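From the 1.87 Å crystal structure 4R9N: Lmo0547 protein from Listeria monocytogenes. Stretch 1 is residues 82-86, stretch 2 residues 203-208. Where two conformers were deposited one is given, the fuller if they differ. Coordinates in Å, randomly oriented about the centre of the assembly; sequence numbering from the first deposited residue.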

# COMPACT_ATOMS: atom_id res chain seq x y z
N PRO A 82 -1.61 7.17 -9.30
CA PRO A 82 -1.94 5.77 -8.92
C PRO A 82 -0.74 4.89 -9.24
O PRO A 82 -0.04 5.12 -10.28
CB PRO A 82 -3.17 5.44 -9.83
CG PRO A 82 -3.07 6.36 -10.93
CD PRO A 82 -2.40 7.62 -10.45
N LEU A 83 -0.44 3.97 -8.34
CA LEU A 83 0.74 3.15 -8.48
C LEU A 83 0.39 1.77 -9.10
O LEU A 83 1.28 0.91 -9.21
CB LEU A 83 1.42 2.96 -7.16
CG LEU A 83 1.94 4.25 -6.57
CD1 LEU A 83 2.52 4.00 -5.19
CD2 LEU A 83 2.91 4.95 -7.44
N ILE A 84 -0.89 1.55 -9.42
CA ILE A 84 -1.33 0.23 -9.93
C ILE A 84 -2.55 0.51 -10.80
O ILE A 84 -3.29 1.43 -10.52
CB ILE A 84 -1.66 -0.76 -8.81
CG1 ILE A 84 -2.05 -2.10 -9.45
CG2 ILE A 84 -2.72 -0.28 -7.84
CD1 ILE A 84 -1.74 -3.22 -8.59
N GLY A 85 -2.73 -0.25 -11.87
CA GLY A 85 -3.89 -0.06 -12.76
C GLY A 85 -5.21 -0.59 -12.16
O GLY A 85 -5.22 -1.07 -11.08
N GLY A 86 -6.25 -0.57 -12.99
CA GLY A 86 -7.56 -1.22 -12.72
C GLY A 86 -8.67 -0.18 -12.85
O GLY A 86 -8.49 0.94 -12.34
N HIS A 203 2.98 -9.99 -14.67
CA HIS A 203 1.82 -9.57 -15.44
C HIS A 203 1.05 -8.40 -14.80
O HIS A 203 -0.03 -8.02 -15.22
CB HIS A 203 0.93 -10.79 -15.72
CG HIS A 203 1.54 -11.74 -16.72
ND1 HIS A 203 2.59 -12.59 -16.41
CD2 HIS A 203 1.30 -11.94 -18.03
CE1 HIS A 203 2.96 -13.28 -17.49
NE2 HIS A 203 2.16 -12.93 -18.47
N VAL A 204 1.64 -7.77 -13.78
CA VAL A 204 0.98 -6.67 -13.10
C VAL A 204 1.43 -5.34 -13.73
O VAL A 204 2.64 -5.12 -13.94
CB VAL A 204 1.32 -6.72 -11.59
CG1 VAL A 204 0.88 -5.44 -10.89
CG2 VAL A 204 0.62 -7.90 -10.93
N ILE A 205 0.49 -4.44 -13.98
CA ILE A 205 0.81 -3.10 -14.44
C ILE A 205 0.78 -2.20 -13.22
O ILE A 205 -0.27 -1.82 -12.75
CB ILE A 205 -0.16 -2.62 -15.54
CG1 ILE A 205 -0.09 -3.62 -16.74
CG2 ILE A 205 0.24 -1.20 -15.98
CD1 ILE A 205 -0.93 -3.27 -17.92
N GLY A 206 1.96 -1.84 -12.72
CA GLY A 206 2.09 -0.95 -11.60
C GLY A 206 3.54 -1.03 -11.13
O GLY A 206 4.35 -1.81 -11.65
N LEU A 207 3.83 -0.25 -10.10
CA LEU A 207 5.15 -0.15 -9.52
C LEU A 207 5.59 -1.45 -8.90
O LEU A 207 4.81 -2.08 -8.17
CB LEU A 207 5.06 0.91 -8.41
CG LEU A 207 6.24 1.65 -7.88
CD1 LEU A 207 6.42 2.91 -8.71
CD2 LEU A 207 5.99 2.08 -6.44
N SER A 208 6.84 -1.86 -9.15
CA SER A 208 7.45 -3.05 -8.59
C SER A 208 8.00 -2.81 -7.19
O SER A 208 8.13 -1.65 -6.73
CB SER A 208 8.59 -3.52 -9.50
OG SER A 208 9.66 -2.59 -9.32

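Two segments far apart in sequence can be joined by very little: a pair of backbone hydrogen bonds, a glycine where the chains come closest, and a few aliphatic side chains beside them. The contact between residues 82-86 and 203-208 of Lmo0547 is a compact example. Its polar part consists of two hydrogen bonds, both between main-chain groups. The amide N of L207 donates to the carbonyl O of L83 at 2.9 Å, with an angle of 160° at the hydrogen, and the amide N of G85 donates to the carbonyl O of I205 at 3.0 Å, with an angle of 158°. Each segment thus gives one donor and one acceptor. The two bonds flank I84 and G206, which form a single beta bridge, and the touching parts run in nearly opposite directions, 157° apart.

The bridge itself is built from backbone, and G206 leaves it room by having no side chain. At its centre the CA of I84 lies 4.0 Å from the CA of G206, and the O of L83 approaches the CA of G206 to 3.1 Å. A beta carbon on G206 would point toward the other segment and fall 2.6 Å from the O of L83 and 2.9 Å from the CA of I84, both clashes. Glycine therefore allows this close approach. G85 is a milder case: a beta carbon there would also point across, but would stand 3.8 Å from the O of I205, so this contact alone does not demand glycine.

Two apolar contacts accompany the hydrogen bonds. L83, in the m,t rotamer, sets out with its CA-to-CB bond sideways, whereas that of L207 points toward the opposing segment; their methyls meet with CD1 of L83 4.2 Å from CD2 of L207. The same two residues are therefore joined twice, by backbone hydrogen bond and by side-chain packing, and they have the largest areas covered across the contact. In a second apolar contact, I84 extends its chain with both chi angles near t, bringing its CD1 to 4.1 Å from CG1 of V204. V204, with chi1 at t, presents the CG1 methyl to it.

I205 contributes differently. Its carbonyl serves the bridge, while its side chain leads away at its end and comes no nearer than 5.1 Å. In all, 238 Å² is buried between the segments, a modest area in which two apolar side-chain contacts accompany two well-aligned backbone hydrogen bonds.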